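Local coordinates for protein dextranase (Pseudarthrobacter oxydans, PDB 6NZS) that catalyses the endohydrolysis of (1->6)-alpha-D-glucosidic linkages in dextran, as a member of glycoside hydrolase family 49, at residues 289-294 and 365-370; 263-268 and 311-316; 59-64 and 71-76. All blocks are in the same frame, centred on the assembly; numbering follows the deposited sequence.

Interaction 1 (289-294 and 365-370)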
ATOM      1  N   TYR A 289      12.788 -10.208   9.553  1.00 14.60           N
ATOM      2  CA  TYR A 289      12.773  -9.323  10.709  1.00 14.99           C
ATOM      3  C   TYR A 289      11.530  -9.571  11.552  1.00 16.18           C
ATOM      4  O   TYR A 289      10.434  -9.777  11.024  1.00 15.12           O
ATOM      5  CB  TYR A 289      12.808  -7.856  10.272  1.00 14.97           C
ATOM      6  CG  TYR A 289      14.024  -7.484   9.452  1.00 15.29           C
ATOM      7  CD1 TYR A 289      15.301  -7.551   9.999  1.00 16.21           C
ATOM      8  CD2 TYR A 289      13.896  -7.064   8.135  1.00 13.57           C
ATOM      9  CE1 TYR A 289      16.415  -7.221   9.259  1.00 15.37           C
ATOM     10  CE2 TYR A 289      15.000  -6.722   7.388  1.00 14.52           C
ATOM     11  CZ  TYR A 289      16.257  -6.803   7.953  1.00 14.96           C
ATOM     12  OH  TYR A 289      17.357  -6.470   7.191  1.00 15.45           O
ATOM     13  N   VAL A 290      11.716  -9.547  12.873  1.00 15.73           N
ATOM     14  CA  VAL A 290      10.595  -9.617  13.800  1.00 16.37           C
ATOM     15  C   VAL A 290       9.799  -8.317  13.735  1.00 15.42           C
ATOM     16  O   VAL A 290      10.324  -7.254  13.373  1.00 14.21           O
ATOM     17  CB  VAL A 290      11.125  -9.886  15.223  1.00 15.90           C
ATOM     18  CG1 VAL A 290      11.907  -8.679  15.750  1.00 16.71           C
ATOM     19  CG2 VAL A 290      10.000 -10.251  16.175  1.00 15.58           C
ATOM     20  N   TYR A 291       8.511  -8.401  14.067  1.00 13.32           N
ATOM     21  CA  TYR A 291       7.696  -7.206  14.246  1.00 13.74           C
ATOM     22  C   TYR A 291       8.409  -6.237  15.173  1.00 16.12           C
ATOM     23  O   TYR A 291       8.889  -6.627  16.239  1.00 15.24           O
ATOM     24  CB  TYR A 291       6.371  -7.601  14.894  1.00 13.92           C
ATOM     25  CG  TYR A 291       5.437  -6.457  15.235  1.00 14.07           C
ATOM     26  CD1 TYR A 291       4.993  -5.574  14.256  1.00 14.16           C
ATOM     27  CD2 TYR A 291       4.977  -6.275  16.538  1.00 14.33           C
ATOM     28  CE1 TYR A 291       4.120  -4.551  14.561  1.00 12.78           C
ATOM     29  CE2 TYR A 291       4.105  -5.254  16.855  1.00 14.16           C
ATOM     30  CZ  TYR A 291       3.671  -4.389  15.868  1.00 13.41           C
ATOM     31  OH  TYR A 291       2.795  -3.373  16.190  1.00 16.33           O
ATOM     32  N   GLU A 292       8.467  -4.968  14.764  1.00 14.21           N
ATOM     33  CA  GLU A 292       9.101  -3.920  15.567  1.00 16.52           C
ATOM     34  C   GLU A 292      10.538  -4.293  15.923  1.00 19.41           C
ATOM     35  O   GLU A 292      11.003  -4.066  17.045  1.00 19.43           O
ATOM     36  CB  GLU A 292       8.278  -3.577  16.813  1.00 17.12           C
ATOM     37  CG  GLU A 292       7.120  -2.611  16.571  1.00 19.47           C
ATOM     38  CD  GLU A 292       6.354  -2.276  17.842  1.00 17.38           C
ATOM     39  OE1 GLU A 292       6.223  -3.165  18.708  1.00 19.15           O
ATOM     40  OE2 GLU A 292       5.884  -1.126  17.977  1.00 18.98           O
ATOM     41  N   ALA A 293      11.250  -4.877  14.959  1.00 18.43           N
ATOM     42  CA  ALA A 293      12.672  -5.147  15.126  1.00 18.95           C
ATOM     43  C   ALA A 293      13.409  -3.841  15.393  1.00 19.04           C
ATOM     44  O   ALA A 293      13.410  -2.935  14.557  1.00 19.77           O
ATOM     45  CB  ALA A 293      13.220  -5.823  13.869  1.00 19.65           C
ATOM     46  N   ASP A 294      14.014  -3.731  16.579  1.00 22.59           N
ATOM     47  CA  ASP A 294      14.584  -2.478  17.062  1.00 22.60           C
ATOM     48  C   ASP A 294      16.101  -2.524  16.925  1.00 24.64           C
ATOM     49  O   ASP A 294      16.750  -3.431  17.456  1.00 24.78           O
ATOM     50  CB  ASP A 294      14.185  -2.245  18.522  1.00 25.09           C
ATOM     51  CG  ASP A 294      14.407  -0.803  18.975  1.00 27.14           C
ATOM     52  OD1 ASP A 294      15.060  -0.027  18.242  1.00 26.07           O
ATOM     53  OD2 ASP A 294      13.922  -0.442  20.074  1.00 29.34           O
ATOM     54  N   TYR A 365       1.410  -6.989   9.652  1.00 10.51           N
ATOM     55  CA  TYR A 365       1.504  -6.362  10.963  1.00 11.98           C
ATOM     56  C   TYR A 365       0.871  -4.973  10.940  1.00 12.41           C
ATOM     57  O   TYR A 365       0.807  -4.316   9.901  1.00 11.99           O
ATOM     58  CB  TYR A 365       2.980  -6.183  11.338  1.00 11.28           C
ATOM     59  CG  TYR A 365       3.774  -7.452  11.550  1.00 10.17           C
ATOM     60  CD1 TYR A 365       3.346  -8.431  12.450  1.00 11.33           C
ATOM     61  CD2 TYR A 365       4.960  -7.668  10.854  1.00 10.35           C
ATOM     62  CE1 TYR A 365       4.088  -9.585  12.644  1.00 11.98           C
ATOM     63  CE2 TYR A 365       5.709  -8.818  11.042  1.00 10.85           C
ATOM     64  CZ  TYR A 365       5.265  -9.777  11.936  1.00 11.08           C
ATOM     65  OH  TYR A 365       6.009 -10.929  12.121  1.00 13.31           O
ATOM     66  N   TRP A 366       0.425  -4.513  12.114  1.00 12.45           N
ATOM     67  CA  TRP A 366       0.179  -3.090  12.293  1.00 12.52           C
ATOM     68  C   TRP A 366       1.463  -2.315  12.009  1.00 13.08           C
ATOM     69  O   TRP A 366       2.566  -2.868  11.985  1.00 12.95           O
ATOM     70  CB  TRP A 366      -0.205  -2.797  13.748  1.00 14.82           C
ATOM     71  CG  TRP A 366      -1.580  -3.222  14.135  1.00 15.19           C
ATOM     72  CD1 TRP A 366      -2.662  -3.353  13.313  1.00 13.22           C
ATOM     73  CD2 TRP A 366      -2.028  -3.586  15.448  1.00 16.22           C
ATOM     74  NE1 TRP A 366      -3.757  -3.770  14.035  1.00 17.11           N
ATOM     75  CE2 TRP A 366      -3.395  -3.918  15.348  1.00 17.65           C
ATOM     76  CE3 TRP A 366      -1.403  -3.669  16.697  1.00 18.17           C
ATOM     77  CZ2 TRP A 366      -4.152  -4.332  16.450  1.00 20.22           C
ATOM     78  CZ3 TRP A 366      -2.165  -4.072  17.799  1.00 20.69           C
ATOM     79  CH2 TRP A 366      -3.520  -4.398  17.662  1.00 21.87           C
ATOM     80  N   GLN A 367       1.311  -1.003  11.822  1.00 11.99           N
ATOM     81  CA  GLN A 367       2.431  -0.085  11.633  1.00 13.09           C
ATOM     82  C   GLN A 367       3.201  -0.361  10.349  1.00 13.01           C
ATOM     83  O   GLN A 367       4.361   0.040  10.210  1.00 16.27           O
ATOM     84  CB  GLN A 367       3.354  -0.034  12.861  1.00 15.01           C
ATOM     85  CG  GLN A 367       2.581   0.162  14.168  1.00 15.60           C
ATOM     86  CD  GLN A 367       3.485   0.345  15.369  1.00 20.27           C
ATOM     87  OE1 GLN A 367       3.839  -0.616  16.051  1.00 24.27           O
ATOM     88  NE2 GLN A 367       3.868   1.587  15.629  1.00 19.72           N
ATOM     89  N   THR A 368       2.565  -1.033   9.388  1.00 10.61           N
ATOM     90  CA  THR A 368       3.151  -1.240   8.068  1.00 11.63           C
ATOM     91  C   THR A 368       2.699  -0.128   7.122  1.00 13.03           C
ATOM     92  O   THR A 368       2.129  -0.360   6.065  1.00 16.53           O
ATOM     93  CB  THR A 368       2.810  -2.632   7.550  1.00 10.65           C
ATOM     94  OG1 THR A 368       1.401  -2.877   7.693  1.00 11.10           O
ATOM     95  CG2 THR A 368       3.581  -3.664   8.356  1.00 12.26           C
ATOM     96  N   ASP A 369       2.989   1.103   7.544  1.00 14.07           N
ATOM     97  CA  ASP A 369       2.574   2.301   6.822  1.00 15.54           C
ATOM     98  C   ASP A 369       3.047   2.250   5.378  1.00 16.82           C
ATOM     99  O   ASP A 369       4.169   1.811   5.090  1.00 17.02           O
ATOM    100  CB  ASP A 369       3.231   3.545   7.438  1.00 16.22           C
ATOM    101  CG  ASP A 369       2.845   3.805   8.900  1.00 16.93           C
ATOM    102  OD1 ASP A 369       2.357   2.894   9.612  1.00 17.54           O
ATOM    103  OD2 ASP A 369       3.071   4.958   9.350  1.00 18.60           O
ATOM    104  N   GLY A 370       2.196   2.751   4.478  1.00 11.36           N
ATOM    105  CA  GLY A 370       2.577   3.017   3.106  1.00 13.39           C
ATOM    106  C   GLY A 370       3.489   4.223   2.981  1.00 15.74           C
ATOM    107  O   GLY A 370       4.217   4.582   3.916  1.00 16.15           O
TER
HETATM  108  O   HOH W   1       8.218 -11.434  10.908  1.00 16.33           O
HETATM  109  O   HOH W   2       6.947 -11.028  14.686  1.00 13.79           O

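Interaction 2 (263-268 and 311-316)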
ATOM      1  N   LYS A 263      16.198 -10.592   0.786  1.00 12.15           N
ATOM      2  CA  LYS A 263      15.654 -10.517   2.138  1.00 11.28           C
ATOM      3  C   LYS A 263      16.518  -9.532   2.916  1.00 13.41           C
ATOM      4  O   LYS A 263      17.704  -9.799   3.153  1.00 14.28           O
ATOM      5  CB  LYS A 263      15.676 -11.897   2.786  1.00 13.93           C
ATOM      6  CG  LYS A 263      14.996 -12.954   1.946  1.00 13.44           C
ATOM      7  CD  LYS A 263      15.060 -14.323   2.596  1.00 13.73           C
ATOM      8  CE  LYS A 263      14.417 -15.359   1.682  1.00 16.89           C
ATOM      9  NZ  LYS A 263      14.200 -16.641   2.395  1.00 19.85           N
ATOM     10  N   GLY A 264      15.951  -8.383   3.269  1.00 11.36           N
ATOM     11  CA  GLY A 264      16.726  -7.339   3.925  1.00 12.47           C
ATOM     12  C   GLY A 264      16.040  -5.983   3.822  1.00 14.39           C
ATOM     13  O   GLY A 264      14.845  -5.894   3.557  1.00 12.97           O
ATOM     14  N   ALA A 265      16.833  -4.937   4.070  1.00 14.12           N
ATOM     15  CA  ALA A 265      16.364  -3.556   4.110  1.00 15.26           C
ATOM     16  C   ALA A 265      17.570  -2.656   3.898  1.00 14.18           C
ATOM     17  O   ALA A 265      18.713  -3.076   4.089  1.00 14.92           O
ATOM     18  CB  ALA A 265      15.671  -3.228   5.433  1.00 13.58           C
ATOM     19  N   PHE A 266      17.312  -1.416   3.485  1.00 12.65           N
ATOM     20  CA  PHE A 266      18.388  -0.503   3.115  1.00 13.46           C
ATOM     21  C   PHE A 266      18.195   0.834   3.801  1.00 13.97           C
ATOM     22  O   PHE A 266      17.094   1.394   3.797  1.00 14.06           O
ATOM     23  CB  PHE A 266      18.443  -0.273   1.601  1.00 14.47           C
ATOM     24  CG  PHE A 266      18.908  -1.465   0.824  1.00 15.11           C
ATOM     25  CD1 PHE A 266      20.255  -1.767   0.736  1.00 16.88           C
ATOM     26  CD2 PHE A 266      17.996  -2.288   0.183  1.00 13.05           C
ATOM     27  CE1 PHE A 266      20.688  -2.868   0.026  1.00 16.21           C
ATOM     28  CE2 PHE A 266      18.427  -3.393  -0.535  1.00 15.62           C
ATOM     29  CZ  PHE A 266      19.774  -3.685  -0.608  1.00 14.30           C
ATOM     30  N   ARG A 267      19.279   1.359   4.361  1.00 15.01           N
ATOM     31  CA  ARG A 267      19.299   2.711   4.891  1.00 15.61           C
ATOM     32  C   ARG A 267      20.441   3.461   4.229  1.00 12.83           C
ATOM     33  O   ARG A 267      21.598   3.024   4.295  1.00 14.98           O
ATOM     34  CB  ARG A 267      19.495   2.719   6.403  1.00 15.92           C
ATOM     35  CG  ARG A 267      19.725   4.129   6.923  1.00 15.65           C
ATOM     36  CD  ARG A 267      19.638   4.207   8.432  1.00 18.59           C
ATOM     37  NE  ARG A 267      19.854   5.574   8.886  1.00 19.21           N
ATOM     38  CZ  ARG A 267      19.929   5.932  10.160  1.00 20.63           C
ATOM     39  NH1 ARG A 267      19.800   5.018  11.111  1.00 24.48           N
ATOM     40  NH2 ARG A 267      20.135   7.205  10.481  1.00 21.37           N
ATOM     41  N   PHE A 268      20.113   4.571   3.574  1.00 14.15           N
ATOM     42  CA  PHE A 268      21.132   5.491   3.081  1.00 14.64           C
ATOM     43  C   PHE A 268      21.386   6.454   4.233  1.00 14.08           C
ATOM     44  O   PHE A 268      20.676   7.444   4.417  1.00 14.61           O
ATOM     45  CB  PHE A 268      20.653   6.210   1.827  1.00 15.04           C
ATOM     46  CG  PHE A 268      20.610   5.340   0.593  1.00 14.99           C
ATOM     47  CD1 PHE A 268      19.563   4.455   0.384  1.00 16.03           C
ATOM     48  CD2 PHE A 268      21.599   5.435  -0.374  1.00 15.53           C
ATOM     49  CE1 PHE A 268      19.508   3.674  -0.772  1.00 15.37           C
ATOM     50  CE2 PHE A 268      21.550   4.667  -1.527  1.00 15.02           C
ATOM     51  CZ  PHE A 268      20.506   3.778  -1.725  1.00 16.34           C
ATOM     52  N   SER A 311      13.780   4.164  15.528  1.00 28.90           N
ATOM     53  CA  SER A 311      14.820   3.150  15.681  1.00 24.89           C
ATOM     54  C   SER A 311      14.436   1.764  15.173  1.00 25.53           C
ATOM     55  O   SER A 311      15.317   0.904  15.043  1.00 21.87           O
ATOM     56  CB  SER A 311      15.257   3.038  17.148  1.00 29.34           C
ATOM     57  OG  SER A 311      14.130   2.912  17.997  1.00 28.12           O
ATOM     58  N   CYS A 312      13.169   1.507  14.897  1.00 22.76           N
ATOM     59  CA  CYS A 312      12.815   0.215  14.339  1.00 18.62           C
ATOM     60  C   CYS A 312      13.180   0.162  12.861  1.00 18.95           C
ATOM     61  O   CYS A 312      13.180   1.182  12.166  1.00 21.46           O
ATOM     62  CB  CYS A 312      11.337  -0.066  14.553  1.00 19.12           C
ATOM     63  SG  CYS A 312      11.068  -0.847  16.153  1.00 19.70           S
ATOM     64  N   VAL A 313      13.514  -1.049  12.398  1.00 18.09           N
ATOM     65  CA  VAL A 313      13.957  -1.247  11.019  1.00 16.50           C
ATOM     66  C   VAL A 313      12.893  -0.758  10.050  1.00 19.92           C
ATOM     67  O   VAL A 313      11.720  -1.146  10.131  1.00 16.97           O
ATOM     68  CB  VAL A 313      14.288  -2.728  10.778  1.00 19.16           C
ATOM     69  CG1 VAL A 313      14.595  -2.979   9.293  1.00 18.34           C
ATOM     70  CG2 VAL A 313      15.448  -3.171  11.645  1.00 21.68           C
ATOM     71  N   LYS A 314      13.301   0.112   9.134  1.00 16.45           N
ATOM     72  CA  LYS A 314      12.476   0.557   8.024  1.00 16.33           C
ATOM     73  C   LYS A 314      12.966  -0.151   6.770  1.00 15.19           C
ATOM     74  O   LYS A 314      14.143  -0.496   6.658  1.00 15.86           O
ATOM     75  CB  LYS A 314      12.610   2.071   7.839  1.00 18.87           C
ATOM     76  CG  LYS A 314      12.521   2.864   9.144  1.00 22.47           C
ATOM     77  CD  LYS A 314      11.115   2.817   9.733  1.00 21.39           C
ATOM     78  CE  LYS A 314      10.893   3.930  10.765  1.00 21.69           C
ATOM     79  NZ  LYS A 314      11.878   3.845  11.889  1.00 24.08           N
ATOM     80  N   MET A 315      12.052  -0.405   5.831  1.00 14.47           N
ATOM     81  CA  MET A 315      12.495  -1.093   4.622  1.00 13.04           C
ATOM     82  C   MET A 315      13.416  -0.207   3.787  1.00 12.93           C
ATOM     83  O   MET A 315      14.415  -0.687   3.234  1.00 12.29           O
ATOM     84  CB  MET A 315      11.299  -1.591   3.809  1.00 12.17           C
ATOM     85  CG  MET A 315      10.478  -2.684   4.518  1.00 11.14           C
ATOM     86  SD  MET A 315      11.416  -4.172   4.928  1.00 12.80           S
ATOM     87  CE  MET A 315      11.804  -4.783   3.285  1.00 12.77           C
ATOM     88  N   LEU A 316      13.101   1.087   3.708  1.00 13.55           N
ATOM     89  CA  LEU A 316      13.904   2.068   2.990  1.00 13.88           C
ATOM     90  C   LEU A 316      13.942   3.350   3.804  1.00 12.16           C
ATOM     91  O   LEU A 316      12.895   3.867   4.208  1.00 13.17           O
ATOM     92  CB  LEU A 316      13.300   2.360   1.613  1.00 13.89           C
ATOM     93  CG  LEU A 316      13.290   1.203   0.616  1.00 16.41           C
ATOM     94  CD1 LEU A 316      12.442   1.583  -0.587  1.00 19.24           C
ATOM     95  CD2 LEU A 316      14.700   0.815   0.201  1.00 13.26           C
TER
HETATM   96  O   HOH W   3      16.252   1.094   6.496  1.00 19.47           O

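Interaction 3 (59-64 and 71-76)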
ATOM      1  N   ILE A  59       2.941 -14.859   3.740  1.00  8.61           N
ATOM      2  CA  ILE A  59       1.973 -15.303   4.743  1.00 10.26           C
ATOM      3  C   ILE A  59       2.208 -14.513   6.024  1.00  8.75           C
ATOM      4  O   ILE A  59       3.301 -13.963   6.239  1.00  9.20           O
ATOM      5  CB  ILE A  59       2.042 -16.834   4.982  1.00 10.96           C
ATOM      6  CG1 ILE A  59       3.317 -17.235   5.733  1.00  9.46           C
ATOM      7  CG2 ILE A  59       1.952 -17.579   3.668  1.00 11.07           C
ATOM      8  CD1 ILE A  59       3.351 -18.735   6.115  1.00 14.01           C
ATOM      9  N   PRO A  60       1.188 -14.409   6.883  1.00  9.65           N
ATOM     10  CA  PRO A  60       1.295 -13.558   8.078  1.00 10.52           C
ATOM     11  C   PRO A  60       2.438 -13.997   8.984  1.00  9.49           C
ATOM     12  O   PRO A  60       2.549 -15.171   9.348  1.00 11.66           O
ATOM     13  CB  PRO A  60      -0.072 -13.731   8.757  1.00 10.41           C
ATOM     14  CG  PRO A  60      -1.003 -14.090   7.628  1.00 10.80           C
ATOM     15  CD  PRO A  60      -0.177 -14.934   6.698  1.00 11.15           C
ATOM     16  N   ARG A  61       3.290 -13.037   9.344  1.00 10.68           N
ATOM     17  CA  ARG A  61       4.473 -13.263  10.174  1.00 10.42           C
ATOM     18  C   ARG A  61       5.467 -14.215   9.533  1.00 12.06           C
ATOM     19  O   ARG A  61       6.348 -14.739  10.219  1.00 11.38           O
ATOM     20  CB  ARG A  61       4.130 -13.777  11.585  1.00 10.78           C
ATOM     21  CG  ARG A  61       3.008 -13.056  12.275  1.00 12.00           C
ATOM     22  CD  ARG A  61       3.044 -13.327  13.786  1.00 11.24           C
ATOM     23  NE  ARG A  61       1.944 -12.647  14.451  1.00 12.12           N
ATOM     24  CZ  ARG A  61       0.747 -13.185  14.647  1.00 10.11           C
ATOM     25  NH1 ARG A  61       0.508 -14.435  14.268  1.00 11.17           N
ATOM     26  NH2 ARG A  61      -0.202 -12.472  15.232  1.00 12.50           N
ATOM     27  N   SER A  62       5.339 -14.484   8.230  1.00  9.74           N
ATOM     28  CA  SER A  62       6.070 -15.583   7.604  1.00 10.40           C
ATOM     29  C   SER A  62       5.822 -16.917   8.304  1.00 11.79           C
ATOM     30  O   SER A  62       6.640 -17.829   8.191  1.00 13.09           O
ATOM     31  CB  SER A  62       7.582 -15.316   7.468  1.00 11.08           C
ATOM     32  OG  SER A  62       7.910 -14.767   6.198  1.00 14.64           O
ATOM     33  N   GLY A  63       4.709 -17.047   9.019  1.00 11.14           N
ATOM     34  CA  GLY A  63       4.398 -18.270   9.734  1.00 10.89           C
ATOM     35  C   GLY A  63       5.139 -18.437  11.037  1.00 13.36           C
ATOM     36  O   GLY A  63       5.013 -19.489  11.677  1.00 16.92           O
ATOM     37  N   LYS A  64       5.907 -17.436  11.445  1.00 13.37           N
ATOM     38  CA  LYS A  64       6.646 -17.506  12.694  1.00 15.64           C
ATOM     39  C   LYS A  64       5.722 -17.272  13.878  1.00 14.62           C
ATOM     40  O   LYS A  64       4.695 -16.593  13.777  1.00 16.13           O
ATOM     41  CB  LYS A  64       7.758 -16.456  12.709  1.00 14.45           C
ATOM     42  CG  LYS A  64       8.846 -16.725  11.693  1.00 17.05           C
ATOM     43  CD  LYS A  64       9.921 -15.655  11.753  1.00 17.55           C
ATOM     44  CE  LYS A  64       9.525 -14.445  10.931  1.00 17.88           C
ATOM     45  NZ  LYS A  64      10.552 -13.363  11.007  1.00 17.69           N
ATOM     46  N   LYS A  71       2.048  -9.326  23.047  1.00 17.40           N
ATOM     47  CA  LYS A  71       1.023  -8.347  22.720  1.00 16.62           C
ATOM     48  C   LYS A  71       0.524  -8.551  21.291  1.00 16.82           C
ATOM     49  O   LYS A  71       1.141  -9.244  20.480  1.00 17.78           O
ATOM     50  CB  LYS A  71       1.583  -6.930  22.852  1.00 17.84           C
ATOM     51  CG  LYS A  71       2.639  -6.581  21.815  1.00 18.08           C
ATOM     52  CD  LYS A  71       3.067  -5.124  21.920  1.00 18.29           C
ATOM     53  CE  LYS A  71       4.191  -4.823  20.939  1.00 19.25           C
ATOM     54  NZ  LYS A  71       4.680  -3.419  21.068  1.00 23.36           N
ATOM     55  N   GLU A  72      -0.610  -7.927  20.987  1.00 17.15           N
ATOM     56  CA  GLU A  72      -1.137  -7.986  19.633  1.00 17.62           C
ATOM     57  C   GLU A  72      -0.203  -7.250  18.684  1.00 17.84           C
ATOM     58  O   GLU A  72       0.356  -6.202  19.021  1.00 17.34           O
ATOM     59  CB  GLU A  72      -2.531  -7.366  19.576  1.00 21.93           C
ATOM     60  CG  GLU A  72      -3.620  -8.236  20.190  1.00 24.22           C
ATOM     61  CD  GLU A  72      -5.007  -7.682  19.937  1.00 29.24           C
ATOM     62  OE1 GLU A  72      -5.184  -6.451  20.046  1.00 33.34           O
ATOM     63  OE2 GLU A  72      -5.919  -8.477  19.625  1.00 36.25           O
ATOM     64  N   ASP A  73      -0.020  -7.814  17.489  1.00 14.12           N
ATOM     65  CA  ASP A  73       0.791  -7.171  16.468  1.00 13.35           C
ATOM     66  C   ASP A  73       0.011  -6.820  15.207  1.00 12.81           C
ATOM     67  O   ASP A  73       0.612  -6.312  14.255  1.00 12.90           O
ATOM     68  CB  ASP A  73       2.036  -8.012  16.127  1.00 13.37           C
ATOM     69  CG  ASP A  73       1.701  -9.413  15.627  1.00 10.71           C
ATOM     70  OD1 ASP A  73       0.569  -9.644  15.151  1.00 12.75           O
ATOM     71  OD2 ASP A  73       2.584 -10.293  15.714  1.00 12.68           O
ATOM     72  N   GLY A  74      -1.303  -7.053  15.184  1.00 12.72           N
ATOM     73  CA  GLY A  74      -2.124  -6.737  14.033  1.00 13.08           C
ATOM     74  C   GLY A  74      -2.279  -7.854  13.025  1.00 12.89           C
ATOM     75  O   GLY A  74      -3.156  -7.761  12.156  1.00 11.90           O
ATOM     76  N   ALA A  75      -1.469  -8.906  13.116  1.00 12.13           N
ATOM     77  CA  ALA A  75      -1.561 -10.039  12.208  1.00 11.43           C
ATOM     78  C   ALA A  75      -2.413 -11.169  12.759  1.00 11.74           C
ATOM     79  O   ALA A  75      -2.447 -12.246  12.156  1.00 12.78           O
ATOM     80  CB  ALA A  75      -0.160 -10.559  11.871  1.00 10.89           C
ATOM     81  N   GLU A  76      -3.123 -10.941  13.867  1.00 12.07           N
ATOM     82  CA  GLU A  76      -3.859 -12.025  14.511  1.00 11.81           C
ATOM     83  C   GLU A  76      -4.933 -12.604  13.597  1.00 11.25           C
ATOM     84  O   GLU A  76      -4.982 -13.821  13.383  1.00 11.88           O
ATOM     85  CB  GLU A  76      -4.461 -11.546  15.830  1.00 13.37           C
ATOM     86  CG  GLU A  76      -3.451 -11.439  16.969  1.00 15.09           C
ATOM     87  CD  GLU A  76      -2.539 -10.223  16.865  1.00 14.64           C
ATOM     88  OE1 GLU A  76      -2.928  -9.218  16.226  1.00 14.09           O
ATOM     89  OE2 GLU A  76      -1.431 -10.278  17.426  1.00 14.83           O
TER

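Interaction 1 (289-294 and 365-370)
Y291 and Y365 meet as parts of two loops, their CA atoms 7.1 Å apart, with Y291 in the second position of a type II beta turn that runs from V290 to A293. Its side chain sets out toward the 365-370 loop, CG anti to the backbone N (chi1 176°), and the two tyrosine side chains run antiparallel alongside each other. Y291 CB lies over the centre of the Y365 ring, 3.8 Å from its centroid, a CH-pi contact. Two bonds farther out, Y291 CD1 sits over a face of that ring, 3.5 Å from Y365 CG. The two ring planes are inclined at 36°, an oblique pairing. The edge of the Y291 ring then runs up to the neighbouring carbonyl, with CE1 3.4 Å from W366 O and that oxygen close to the ring plane. E292 CG comes over the centre of one face of the Y291 ring. E292 OE2 ends, like Y291 OH, beside the side-chain amide of Q367, which may be modelled turned over; E292 OE1 is salt-bridged to K71. The Y365 hydroxyl is tied to the other loop through two waters. Water 1 donates to Y289 O and lies 2.6 Å from Y365 OH, in the plane of the ring. Water 2 accepts from Y291 N and is 2.7 Å from Y365 OH. Within its own loop, Y365 O accepts from T368 OG1 at 2.7 Å. Both loops connect strands of the parallel beta-helix. Between them tyrosine carbon, both CB and ring, makes the close packing, while water carries the polar link from the Y365 hydroxyl to two backbone groups, a combination that would hold that ring at both its face and its tip.

Interaction 2 (263-268 and 311-316)
F266 and L316 form a parallel beta bridge in one face of the solenoid, a parallel sheet in which strand 266-268 lies between strands 245-247 and 316-320. Here the loop 311-316 enters the sheet. F266 N donates to M315 O at 3.0 Å, almost straight at 174°, although the donor is tilted from the carbonyl plane. F266 pairs next with Q317, one residue farther along, and between these bonds L316 CA presents its hydrogen to F266 O, with a CA-to-O distance of 3.4 Å. Water 3 bridges the two backbones as well, donating to K314 O at 2.6 Å and more weakly to F266 O. The side chains of the bridge lie on one face of the sheet, with F266 CB 4.1 Å from L316 CD2, and both touch L284 of strand 283-285, which belongs to another sheet of the solenoid. Before the bridge, A265 CB faces the incoming loop. It lies 3.4 Å from K314 O and also touches V313 CG1. M315 starts away from 263-268, but its chain bends at chi2 and chi3 (-59° and -65°) and brings the methyl CE to 3.2 Å from G264 O. G264 has backbone angles at which a CB would collide with the carbonyl O of K263. In the loop, K314 NZ donates to C312 O and to H309 O, close to the C308-C312 disulfide. Across the contact one straight bond, a CA-H...O contact and a water link the backbones, and A265, F266, V313, M315 and L316 add apolar packing, so the two coils are joined by both.

Interaction 3 (59-64 and 71-76)
D73 OD1 is gripped by R61 NH2 at 2.9 Å and by the backbone N of A75 at 3.0 Å, the two donors arriving from opposite faces of the carboxylate plane. R61 holds D73 side-on, tip to tip, one nitrogen to each oxygen. The R61 chain is extended from CG to NE (chi2 -162°, chi3 -179°), which carries NE to the syn lone pair of D73 OD2 at 2.7 Å in a nearly straight bond of 165°; Y69 OH is a further partner of OD2. The bond from A75 N closes an Asx turn, and A75 is the N-cap residue of helix 76-81, which this loop of the N-terminal Ig-like domain leads into from strand 51-58. E76 completes a salt-bridge network: its OE2 accepts from D73 N at 2.8 Å and only weakly from R61 NH2, and pairs with K66. Its OE1 takes the N-H of G74. An alanine in place of D73 would probably leave R61 with only its weak bond to E76 in this network, and A75 N without its side-chain acceptor. A75 CB lies over one face of the R61 guanidinium, nearer its rim than its centre, 3.9 Å from NH2, and P60 CB touches it too.

In the fold
Interaction 1 lies between the other two, its centre about 11 Å from that of interaction 2 and about 10 Å from that of interaction 3. Towards interaction 2, A293 O and V313 N are 2.9 Å apart, probably a backbone hydrogen bond, and D294 OD1 accepts from S311 OG. Towards interaction 3, D73 O probably accepts from W366 N at 2.8 Å, and W366 CE2 packs on G74 CA at 3.4 Å. Interactions 2 and 3 do not touch; their nearest atoms are about 8 Å apart. Loops 289-294 and 365-370 of interaction 1 thus join the beta-helix sheet of interaction 2 to the N-terminal Ig-like domain of interaction 3.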